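Local atomic coordinates of oxygenase-reductase (Streptomyces fradiae, PDB entry 4OSP), a protein that reduces the C-6 ketone of angucyclinones with NADPH through this C-terminal short-chain dehydrogenase/reductase domain of a longer oxygenase-reductase polypeptide. Residues R26-A31 with T232-V237; V43-S48 with E52-T57; V238-L241 with D245-W248. All coordinates share one frame; numbering follows the deposited sequence.

Contact 1: R26-A31 with T232-V237; sequences RGIGRA and TDVADV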
ATOM      1  N   ARG B  26     -12.498  -3.938 -28.453  1.00 41.07           N
ATOM      2  CA  ARG B  26     -11.851  -5.231 -28.189  1.00 40.96           C
ATOM      3  C   ARG B  26     -11.698  -5.489 -26.684  1.00 37.34           C
ATOM      4  O   ARG B  26     -11.585  -4.538 -25.891  1.00 34.06           O
ATOM      5  CB  ARG B  26     -10.446  -5.249 -28.814  1.00 46.19           C
ATOM      6  CG  ARG B  26     -10.408  -5.402 -30.324  1.00 56.56           C
ATOM      7  CD  ARG B  26     -10.433  -6.866 -30.748  1.00 64.33           C
ATOM      8  NE  ARG B  26     -10.523  -7.008 -32.202  1.00 72.63           N
ATOM      9  CZ  ARG B  26     -11.665  -7.083 -32.888  1.00 73.87           C
ATOM     10  NH1 ARG B  26     -12.837  -7.035 -32.258  1.00 73.91           N
ATOM     11  NH2 ARG B  26     -11.635  -7.206 -34.210  1.00 71.52           N
ATOM     12  N   GLY B  27     -11.676  -6.773 -26.305  1.00 32.96           N
ATOM     13  CA  GLY B  27     -11.211  -7.209 -24.975  1.00 29.80           C
ATOM     14  C   GLY B  27     -11.930  -6.578 -23.794  1.00 27.93           C
ATOM     15  O   GLY B  27     -13.160  -6.464 -23.795  1.00 27.80           O
ATOM     16  N   ILE B  28     -11.158  -6.156 -22.790  1.00 26.98           N
ATOM     17  CA  ILE B  28     -11.712  -5.522 -21.574  1.00 24.78           C
ATOM     18  C   ILE B  28     -12.597  -4.307 -21.890  1.00 23.46           C
ATOM     19  O   ILE B  28     -13.701  -4.181 -21.352  1.00 24.14           O
ATOM     20  CB  ILE B  28     -10.596  -5.135 -20.565  1.00 25.26           C
ATOM     21  CG1 ILE B  28     -10.018  -6.392 -19.895  1.00 25.15           C
ATOM     22  CG2 ILE B  28     -11.120  -4.163 -19.509  1.00 25.36           C
ATOM     23  CD1 ILE B  28      -8.620  -6.206 -19.323  1.00 24.52           C
ATOM     24  N   GLY B  29     -12.125  -3.428 -22.771  1.00 22.08           N
ATOM     25  CA  GLY B  29     -12.921  -2.271 -23.190  1.00 21.68           C
ATOM     26  C   GLY B  29     -14.279  -2.694 -23.717  1.00 22.78           C
ATOM     27  O   GLY B  29     -15.331  -2.216 -23.245  1.00 22.37           O
ATOM     28  N   ARG B  30     -14.257  -3.610 -24.684  1.00 22.45           N
ATOM     29  CA  ARG B  30     -15.476  -4.131 -25.301  1.00 23.80           C
ATOM     30  C   ARG B  30     -16.485  -4.633 -24.266  1.00 23.16           C
ATOM     31  O   ARG B  30     -17.642  -4.225 -24.280  1.00 24.40           O
ATOM     32  CB  ARG B  30     -15.135  -5.233 -26.321  1.00 24.47           C
ATOM     33  CG  ARG B  30     -16.334  -5.832 -27.022  1.00 27.46           C
ATOM     34  CD  ARG B  30     -15.933  -6.840 -28.088  1.00 31.06           C
ATOM     35  NE  ARG B  30     -16.982  -6.954 -29.106  1.00 36.98           N
ATOM     36  CZ  ARG B  30     -16.770  -7.257 -30.392  1.00 41.56           C
ATOM     37  NH1 ARG B  30     -15.532  -7.505 -30.831  1.00 40.99           N
ATOM     38  NH2 ARG B  30     -17.799  -7.313 -31.246  1.00 40.42           N
ATOM     39  N   ALA B  31     -16.040  -5.503 -23.363  1.00 23.04           N
ATOM     40  CA  ALA B  31     -16.937  -6.086 -22.357  1.00 22.62           C
ATOM     41  C   ALA B  31     -17.475  -5.027 -21.392  1.00 23.06           C
ATOM     42  O   ALA B  31     -18.637  -5.110 -20.936  1.00 23.40           O
ATOM     43  CB  ALA B  31     -16.234  -7.194 -21.594  1.00 21.70           C
ATOM     44  N   THR B 232     -14.935 -10.255 -18.850  1.00 27.55           N
ATOM     45  CA  THR B 232     -16.173 -10.006 -18.163  1.00 27.63           C
ATOM     46  C   THR B 232     -15.961  -9.871 -16.630  1.00 27.93           C
ATOM     47  O   THR B 232     -16.756  -9.227 -15.931  1.00 29.74           O
ATOM     48  CB  THR B 232     -17.173 -11.126 -18.536  1.00 29.29           C
ATOM     49  OG1 THR B 232     -18.504 -10.603 -18.608  1.00 31.85           O
ATOM     50  CG2 THR B 232     -17.093 -12.320 -17.577  1.00 28.38           C
ATOM     51  N   ASP B 233     -14.884 -10.467 -16.121  1.00 25.38           N
ATOM     52  CA  ASP B 233     -14.532 -10.359 -14.709  1.00 25.10           C
ATOM     53  C   ASP B 233     -14.107  -8.938 -14.350  1.00 23.82           C
ATOM     54  O   ASP B 233     -14.360  -8.464 -13.238  1.00 23.23           O
ATOM     55  CB  ASP B 233     -13.420 -11.345 -14.360  1.00 25.53           C
ATOM     56  CG  ASP B 233     -13.849 -12.786 -14.538  1.00 27.90           C
ATOM     57  OD1 ASP B 233     -15.013 -13.106 -14.236  1.00 32.52           O
ATOM     58  OD2 ASP B 233     -13.037 -13.599 -15.001  1.00 27.74           O
ATOM     59  N   VAL B 234     -13.466  -8.273 -15.305  1.00 21.55           N
ATOM     60  CA  VAL B 234     -13.047  -6.897 -15.147  1.00 20.76           C
ATOM     61  C   VAL B 234     -14.210  -5.947 -15.437  1.00 20.13           C
ATOM     62  O   VAL B 234     -14.411  -4.962 -14.738  1.00 19.02           O
ATOM     63  CB  VAL B 234     -11.855  -6.573 -16.065  1.00 20.18           C
ATOM     64  CG1 VAL B 234     -11.359  -5.169 -15.809  1.00 20.73           C
ATOM     65  CG2 VAL B 234     -10.725  -7.575 -15.845  1.00 20.66           C
ATOM     66  N   ALA B 235     -14.986  -6.270 -16.462  1.00 20.06           N
ATOM     67  CA  ALA B 235     -16.081  -5.414 -16.887  1.00 19.17           C
ATOM     68  C   ALA B 235     -17.106  -5.242 -15.764  1.00 19.19           C
ATOM     69  O   ALA B 235     -17.671  -4.172 -15.591  1.00 19.51           O
ATOM     70  CB  ALA B 235     -16.735  -5.990 -18.134  1.00 18.54           C
ATOM     71  N   ASP B 236     -17.314  -6.299 -14.984  1.00 19.31           N
ATOM     72  CA  ASP B 236     -18.337  -6.298 -13.945  1.00 19.98           C
ATOM     73  C   ASP B 236     -17.956  -5.461 -12.727  1.00 19.35           C
ATOM     74  O   ASP B 236     -18.817  -5.006 -11.971  1.00 18.80           O
ATOM     75  CB  ASP B 236     -18.677  -7.731 -13.535  1.00 20.67           C
ATOM     76  CG  ASP B 236     -19.449  -8.485 -14.620  1.00 22.54           C
ATOM     77  OD1 ASP B 236     -19.945  -7.845 -15.570  1.00 23.67           O
ATOM     78  OD2 ASP B 236     -19.563  -9.722 -14.524  1.00 24.22           O
ATOM     79  N   VAL B 237     -16.662  -5.261 -12.539  1.00 18.82           N
ATOM     80  CA  VAL B 237     -16.175  -4.422 -11.457  1.00 18.58           C
ATOM     81  C   VAL B 237     -16.340  -2.960 -11.852  1.00 18.19           C
ATOM     82  O   VAL B 237     -16.828  -2.154 -11.067  1.00 17.48           O
ATOM     83  CB  VAL B 237     -14.702  -4.735 -11.122  1.00 18.32           C
ATOM     84  CG1 VAL B 237     -14.165  -3.735 -10.113  1.00 18.10           C
ATOM     85  CG2 VAL B 237     -14.589  -6.150 -10.569  1.00 17.81           C
TER
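Two small apolar pairs, Ile28 with Val234 and Ala31 with Ala235, make up most of the touch between the first turns of helix 27-38 and the front part of helix 231-242. At the closest point the methyl of Ala235 presses on the backbone of Ala31, with Ala235 CB 3.5 Å from Ala31 C. It also meets the other methyl, Ala31 CB lying 3.7 Å from Ala235 CB. One turn earlier on the first helix, Ile28 uses its short branch: CG2 stands anti to the backbone N, with CG1 at chi1 -72°, and reaches Val234 CG1 at 3.8 Å. The two branched side chains meet slantwise, each offering one methyl, and only CG2 of Ile28 comes this close to the valine.

No hydrogen bond links the segments. The axes of 27-31 and 232-237 approach to 8.3 Å and cross at -49°, a spacing that the small alanines allow. Further out, Ile28 also rests on Pro200 and Thr203 of strand 194-204, and Val234 on Val198, so both side chains lie against that strand as well. Asp236, whose CB points away from helix 27-38, uses OD1 for a salt bridge to Arg35 of that helix and OD2 for one to Arg247 of a second subunit, adding a charged tie beside the apolar seam.

Gly27 takes a positive phi of 56° within the glycine-rich turn, and Ile28 and Arg26 both belong to the NADP(+) site, with Asn107 and Thr203 of that site next to Ile28. This is the TGxxxGxG motif of classical short-chain dehydrogenases, the cofactor-binding start of the Rossmann fold, here backed by a helix from near the C-terminus.

Contact 2: V43-S48 with E52-T57; sequences VAVHCS and EAADET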
ATOM      1  N   VAL B  43     -23.754   4.365 -24.479  1.00 21.71           N
ATOM      2  CA  VAL B  43     -22.305   4.211 -24.465  1.00 21.33           C
ATOM      3  C   VAL B  43     -21.669   4.638 -25.774  1.00 22.22           C
ATOM      4  O   VAL B  43     -22.111   4.236 -26.857  1.00 22.80           O
ATOM      5  CB  VAL B  43     -21.887   2.748 -24.168  1.00 20.50           C
ATOM      6  CG1 VAL B  43     -20.370   2.617 -24.109  1.00 19.19           C
ATOM      7  CG2 VAL B  43     -22.528   2.248 -22.876  1.00 19.84           C
ATOM      8  N   ALA B  44     -20.630   5.459 -25.666  1.00 22.31           N
ATOM      9  CA  ALA B  44     -19.791   5.782 -26.799  1.00 22.59           C
ATOM     10  C   ALA B  44     -18.642   4.791 -26.861  1.00 22.95           C
ATOM     11  O   ALA B  44     -17.795   4.748 -25.974  1.00 22.61           O
ATOM     12  CB  ALA B  44     -19.276   7.211 -26.693  1.00 22.66           C
ATOM     13  N   VAL B  45     -18.650   3.960 -27.894  1.00 24.10           N
ATOM     14  CA  VAL B  45     -17.597   2.990 -28.105  1.00 24.99           C
ATOM     15  C   VAL B  45     -16.526   3.680 -28.912  1.00 26.03           C
ATOM     16  O   VAL B  45     -16.764   4.073 -30.053  1.00 27.68           O
ATOM     17  CB  VAL B  45     -18.117   1.757 -28.881  1.00 26.62           C
ATOM     18  CG1 VAL B  45     -16.985   0.783 -29.198  1.00 25.21           C
ATOM     19  CG2 VAL B  45     -19.224   1.066 -28.099  1.00 27.06           C
ATOM     20  N   HIS B  46     -15.357   3.858 -28.308  1.00 25.93           N
ATOM     21  CA  HIS B  46     -14.231   4.472 -28.989  1.00 26.90           C
ATOM     22  C   HIS B  46     -13.260   3.432 -29.471  1.00 29.32           C
ATOM     23  O   HIS B  46     -13.082   2.406 -28.829  1.00 31.41           O
ATOM     24  CB  HIS B  46     -13.492   5.442 -28.063  1.00 24.63           C
ATOM     25  CG  HIS B  46     -12.115   5.799 -28.540  1.00 22.60           C
ATOM     26  ND1 HIS B  46     -10.994   5.076 -28.188  1.00 22.13           N
ATOM     27  CD2 HIS B  46     -11.685   6.786 -29.360  1.00 21.98           C
ATOM     28  CE1 HIS B  46      -9.932   5.610 -28.762  1.00 21.43           C
ATOM     29  NE2 HIS B  46     -10.322   6.654 -29.472  1.00 21.78           N
ATOM     30  N   CYS B  47     -12.621   3.716 -30.602  1.00 33.00           N
ATOM     31  CA  CYS B  47     -11.446   2.978 -31.056  1.00 36.52           C
ATOM     32  C   CYS B  47     -10.532   3.922 -31.818  1.00 35.70           C
ATOM     33  O   CYS B  47     -10.977   4.954 -32.329  1.00 34.63           O
ATOM     34  CB  CYS B  47     -11.836   1.791 -31.948  1.00 39.61           C
ATOM     35  SG  CYS B  47     -10.463   0.659 -32.328  1.00 46.34           S
ATOM     36  N   SER B  48      -9.255   3.563 -31.893  1.00 36.99           N
ATOM     37  CA  SER B  48      -8.263   4.401 -32.549  1.00 38.73           C
ATOM     38  C   SER B  48      -8.354   4.430 -34.082  1.00 42.73           C
ATOM     39  O   SER B  48      -8.189   5.490 -34.676  1.00 43.26           O
ATOM     40  CB  SER B  48      -6.853   4.035 -32.086  1.00 36.71           C
ATOM     41  OG  SER B  48      -6.550   4.680 -30.853  1.00 35.87           O
ATOM     42  N   GLU B  52     -14.975  -0.761 -38.102  1.00 45.89           N
ATOM     43  CA  GLU B  52     -15.817  -1.959 -38.166  1.00 44.58           C
ATOM     44  C   GLU B  52     -15.962  -2.639 -36.810  1.00 41.25           C
ATOM     45  O   GLU B  52     -17.076  -2.973 -36.389  1.00 38.25           O
ATOM     46  CB  GLU B  52     -15.271  -2.961 -39.195  1.00 47.83           C
ATOM     47  CG  GLU B  52     -15.750  -2.724 -40.620  1.00 51.02           C
ATOM     48  CD  GLU B  52     -15.004  -1.600 -41.319  1.00 57.09           C
ATOM     49  OE1 GLU B  52     -13.831  -1.330 -40.959  1.00 60.06           O
ATOM     50  OE2 GLU B  52     -15.589  -0.987 -42.238  1.00 57.76           O
ATOM     51  N   ALA B  53     -14.831  -2.857 -36.134  1.00 38.83           N
ATOM     52  CA  ALA B  53     -14.837  -3.508 -34.826  1.00 35.46           C
ATOM     53  C   ALA B  53     -15.643  -2.699 -33.818  1.00 35.24           C
ATOM     54  O   ALA B  53     -16.319  -3.270 -32.950  1.00 36.23           O
ATOM     55  CB  ALA B  53     -13.422  -3.720 -34.328  1.00 35.61           C
ATOM     56  N   ALA B  54     -15.583  -1.372 -33.939  1.00 31.17           N
ATOM     57  CA  ALA B  54     -16.343  -0.499 -33.054  1.00 30.91           C
ATOM     58  C   ALA B  54     -17.844  -0.629 -33.323  1.00 30.90           C
ATOM     59  O   ALA B  54     -18.653  -0.674 -32.389  1.00 29.23           O
ATOM     60  CB  ALA B  54     -15.886   0.941 -33.204  1.00 28.32           C
ATOM     61  N   ASP B  55     -18.204  -0.697 -34.603  1.00 30.89           N
ATOM     62  CA  ASP B  55     -19.592  -0.897 -35.012  1.00 32.30           C
ATOM     63  C   ASP B  55     -20.134  -2.266 -34.608  1.00 30.65           C
ATOM     64  O   ASP B  55     -21.333  -2.425 -34.389  1.00 31.14           O
ATOM     65  CB  ASP B  55     -19.748  -0.665 -36.521  1.00 32.95           C
ATOM     66  CG  ASP B  55     -19.563   0.790 -36.901  1.00 35.82           C
ATOM     67  OD1 ASP B  55     -19.911   1.665 -36.080  1.00 37.35           O
ATOM     68  OD2 ASP B  55     -19.063   1.067 -38.011  1.00 38.90           O
ATOM     69  N   GLU B  56     -19.245  -3.242 -34.481  1.00 31.81           N
ATOM     70  CA  GLU B  56     -19.630  -4.571 -34.007  1.00 34.31           C
ATOM     71  C   GLU B  56     -20.070  -4.563 -32.526  1.00 32.93           C
ATOM     72  O   GLU B  56     -21.083  -5.190 -32.161  1.00 30.69           O
ATOM     73  CB  GLU B  56     -18.493  -5.559 -34.227  1.00 39.80           C
ATOM     74  CG  GLU B  56     -18.949  -7.004 -34.378  1.00 51.87           C
ATOM     75  CD  GLU B  56     -17.816  -7.950 -34.782  1.00 60.44           C
ATOM     76  OE1 GLU B  56     -16.625  -7.537 -34.733  1.00 59.31           O
ATOM     77  OE2 GLU B  56     -18.118  -9.112 -35.153  1.00 63.26           O
ATOM     78  N   THR B  57     -19.316  -3.849 -31.685  1.00 28.96           N
ATOM     79  CA  THR B  57     -19.680  -3.670 -30.281  1.00 28.55           C
ATOM     80  C   THR B  57     -21.029  -2.979 -30.168  1.00 27.95           C
ATOM     81  O   THR B  57     -21.895  -3.378 -29.368  1.00 27.02           O
ATOM     82  CB  THR B  57     -18.657  -2.792 -29.542  1.00 29.89           C
ATOM     83  OG1 THR B  57     -17.331  -3.280 -29.789  1.00 32.05           O
ATOM     84  CG2 THR B  57     -18.940  -2.794 -28.036  1.00 28.09           C
TER
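The carbonyl oxygen of Ala53 is approached by three donors, two of them from Thr57, the residue that packs against Val45 of the strand. Thr57 N and Thr57 OG1 each lie 3.3 Å from Ala53 O, and Glu56 N makes a third bond to it; all three are weak. Ser24 O, in the loop that follows strand 18-21, is another weak hydrogen-bond partner of the hydroxyl. Thr57 thus keeps its polar arm close to the helix backbone and turns carbon toward the strand: CG2 is anti to the backbone N (chi1 -50° for OG1) and stands 3.9 Å from Val45 CG2.

Val45 carries the strand side of the contact. Its CG2 meets the threonine methyl, while its CG1, anti to the backbone N at chi1 176°, lies between Ala54 and Thr57: Val45 CG1 is 3.9 Å from Ala54 O, 4.0 Å from Thr57 CB and 4.2 Å from Ala54 CB. Segments 43-47 and 52-57 run nearly antiparallel, at 157° and 8.2 Å between axes, as the descending helix does in a right-handed beta-alpha-beta crossover of a Rossmann sheet; strand 42-47, helix 51-63 and strand 67-72 make up the unit. Backbone bonds from Val45 to Phe69 tie the first strand to the second.

Toward the end of the strand the packing thins. Cys47 CB touches Ala54 CB at 4.3 Å, and the cysteine also leans on Ser25 of the cofactor loop. The next residue, Ser48, is one of those that bind NADP(+), with its OG weakly bonded to Leu75 N. On the other side of the strand, His46 bonds through ND1 to Gly23 N and through NE2 to Ala73 O.

Contact 3: V238-L241 with D245-W248; sequences VAFL and DARW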
ATOM      1  N   VAL B 238     -15.954  -2.639 -13.087  1.00 17.98           N
ATOM      2  CA  VAL B 238     -16.150  -1.298 -13.637  1.00 18.38           C
ATOM      3  C   VAL B 238     -17.609  -0.856 -13.510  1.00 18.42           C
ATOM      4  O   VAL B 238     -17.888   0.273 -13.109  1.00 18.33           O
ATOM      5  CB  VAL B 238     -15.727  -1.211 -15.120  1.00 18.81           C
ATOM      6  CG1 VAL B 238     -15.986   0.200 -15.650  1.00 18.61           C
ATOM      7  CG2 VAL B 238     -14.253  -1.584 -15.279  1.00 18.09           C
ATOM      8  N   ALA B 239     -18.532  -1.758 -13.842  1.00 17.48           N
ATOM      9  CA  ALA B 239     -19.957  -1.448 -13.788  1.00 17.35           C
ATOM     10  C   ALA B 239     -20.407  -1.098 -12.375  1.00 16.82           C
ATOM     11  O   ALA B 239     -21.186  -0.175 -12.179  1.00 16.47           O
ATOM     12  CB  ALA B 239     -20.772  -2.611 -14.330  1.00 17.59           C
ATOM     13  N   PHE B 240     -19.905  -1.845 -11.393  1.00 16.70           N
ATOM     14  CA  PHE B 240     -20.153  -1.530 -10.005  1.00 16.48           C
ATOM     15  C   PHE B 240     -19.653  -0.121  -9.642  1.00 16.86           C
ATOM     16  O   PHE B 240     -20.398   0.674  -9.068  1.00 16.26           O
ATOM     17  CB  PHE B 240     -19.499  -2.569  -9.097  1.00 16.70           C
ATOM     18  CG  PHE B 240     -19.382  -2.122  -7.665  1.00 16.59           C
ATOM     19  CD1 PHE B 240     -20.530  -1.941  -6.877  1.00 16.13           C
ATOM     20  CD2 PHE B 240     -18.139  -1.833  -7.115  1.00 15.89           C
ATOM     21  CE1 PHE B 240     -20.423  -1.502  -5.576  1.00 15.51           C
ATOM     22  CE2 PHE B 240     -18.031  -1.401  -5.806  1.00 15.19           C
ATOM     23  CZ  PHE B 240     -19.170  -1.241  -5.037  1.00 15.38           C
ATOM     24  N   LEU B 241     -18.395   0.183  -9.965  1.00 17.22           N
ATOM     25  CA  LEU B 241     -17.851   1.526  -9.675  1.00 18.16           C
ATOM     26  C   LEU B 241     -18.708   2.621 -10.302  1.00 18.91           C
ATOM     27  O   LEU B 241     -18.851   3.723  -9.746  1.00 19.65           O
ATOM     28  CB  LEU B 241     -16.399   1.666 -10.157  1.00 17.33           C
ATOM     29  CG  LEU B 241     -15.352   0.852  -9.387  1.00 17.09           C
ATOM     30  CD1 LEU B 241     -13.971   0.972 -10.028  1.00 15.65           C
ATOM     31  CD2 LEU B 241     -15.311   1.277  -7.924  1.00 16.73           C
ATOM     32  N   ASP B 245     -24.055   2.272  -5.992  1.00 23.41           N
ATOM     33  CA  ASP B 245     -23.591   1.453  -4.857  1.00 21.72           C
ATOM     34  C   ASP B 245     -22.128   1.709  -4.490  1.00 21.57           C
ATOM     35  O   ASP B 245     -21.659   1.289  -3.427  1.00 20.53           O
ATOM     36  CB  ASP B 245     -23.789  -0.037  -5.150  1.00 22.02           C
ATOM     37  CG  ASP B 245     -25.223  -0.478  -4.989  1.00 22.31           C
ATOM     38  OD1 ASP B 245     -26.038   0.297  -4.451  1.00 21.79           O
ATOM     39  OD2 ASP B 245     -25.537  -1.616  -5.394  1.00 23.14           O
ATOM     40  N   ALA B 246     -21.401   2.378  -5.380  1.00 21.53           N
ATOM     41  CA  ALA B 246     -19.998   2.658  -5.137  1.00 21.77           C
ATOM     42  C   ALA B 246     -19.767   4.143  -4.886  1.00 22.51           C
ATOM     43  O   ALA B 246     -18.643   4.635  -5.018  1.00 23.48           O
ATOM     44  CB  ALA B 246     -19.152   2.172  -6.294  1.00 21.62           C
ATOM     45  N   ARG B 247     -20.824   4.851  -4.491  1.00 21.71           N
ATOM     46  CA  ARG B 247     -20.720   6.285  -4.238  1.00 21.09           C
ATOM     47  C   ARG B 247     -19.713   6.619  -3.120  1.00 20.15           C
ATOM     48  O   ARG B 247     -19.175   7.723  -3.067  1.00 19.75           O
ATOM     49  CB  ARG B 247     -22.102   6.884  -3.942  1.00 21.10           C
ATOM     50  CG  ARG B 247     -22.615   6.632  -2.531  1.00 22.62           C
ATOM     51  CD  ARG B 247     -24.146   6.681  -2.457  1.00 23.46           C
ATOM     52  NE  ARG B 247     -24.607   5.992  -1.255  1.00 24.76           N
ATOM     53  CZ  ARG B 247     -25.046   4.734  -1.219  1.00 24.93           C
ATOM     54  NH1 ARG B 247     -25.138   4.020  -2.330  1.00 23.71           N
ATOM     55  NH2 ARG B 247     -25.405   4.194  -0.066  1.00 24.33           N
ATOM     56  N   TRP B 248     -19.456   5.661  -2.237  1.00 19.11           N
ATOM     57  CA  TRP B 248     -18.621   5.926  -1.068  1.00 18.78           C
ATOM     58  C   TRP B 248     -17.208   5.366  -1.244  1.00 17.82           C
ATOM     59  O   TRP B 248     -16.435   5.314  -0.292  1.00 18.04           O
ATOM     60  CB  TRP B 248     -19.297   5.405   0.221  1.00 19.09           C
ATOM     61  CG  TRP B 248     -18.832   6.077   1.507  1.00 20.04           C
ATOM     62  CD1 TRP B 248     -18.359   5.453   2.638  1.00 20.46           C
ATOM     63  CD2 TRP B 248     -18.805   7.489   1.793  1.00 19.85           C
ATOM     64  NE1 TRP B 248     -18.038   6.387   3.595  1.00 20.34           N
ATOM     65  CE2 TRP B 248     -18.296   7.642   3.103  1.00 19.84           C
ATOM     66  CE3 TRP B 248     -19.154   8.639   1.064  1.00 19.96           C
ATOM     67  CZ2 TRP B 248     -18.119   8.897   3.697  1.00 20.45           C
ATOM     68  CZ3 TRP B 248     -18.985   9.887   1.656  1.00 19.16           C
ATOM     69  CH2 TRP B 248     -18.474  10.006   2.956  1.00 20.28           C
TER
HETATM   70  O   HOH W   1     -22.835   0.454  -8.162  1.00 21.99           O
HETATM   71  O   HOH W   2     -17.222   4.722  -7.520  1.00 13.41           O
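Phe240 and Ala246 carry the apolar part of this contact. The alanine methyl sits over one face of the ring, Ala246 CB being 3.9 Å from the Phe240 centroid and 20° off the ring normal, a CH-pi contact displaced toward the rim. Its nearest ring atom is Phe240 CZ, at 3.6 Å. The aromatic side chain swings forward along the helix toward the loop because its CG is anti to the backbone N (chi1 164°). That brings Phe240 CE1 obliquely to 3.7 Å from Asp245 CB. The same alanine methyl also meets backbone: Ala246 CB lies 3.4 Å from Phe240 O and 3.7 Å from Leu241 CA.

The polar part runs through two waters, since no direct hydrogen bond joins the segments. One donates to Phe240 O at 2.6 Å and accepts a weak bond from Asp245 N. The other lies 2.9 Å from both Leu241 O and Ala246 O. Carbonyls near the end of the helix are thus met by solvent held between helix and loop.

Several charged groups reach a second subunit. The carboxylate of Asp245 pairs through OD2 with Arg35 of that subunit, Arg247 NE with its Asp233 OD1, and Phe240 stacks on Phe240 of the same partner chain.

Within its own chain, the contact folds the loop leading to strand 253-256 back over the end of helix 231-242. Leu241, its CB directed away from the loop, still touches Ala246 CB through CD2 and packs on strands 151-155 and 194-204, while Val238 and Ala239 lean on helix 27-38.

All three contacts belong to one Rossmann-type domain. Contact 2 comes within the long loop closed by contact 1, which brings the first helix of the fold, 27-38, against helix 231-242 across some 200 residues; contact 3 follows directly on that second helix. Contacts 1 and 2, with centres about 14 Å apart, touch through Arg26 and Arg30, which pack on Ala53, Glu56 and Thr57. The centres of contacts 1 and 3 are about 15 Å apart; contacts 2 and 3, about 24 Å between centres, do not meet. Contacts 1 and 2 hold NADP(+)-binding residues, whereas contacts 1 and 3 reach the second subunit, so helix 231-242 packs beside a cofactor-binding residue and meets the second subunit elsewhere.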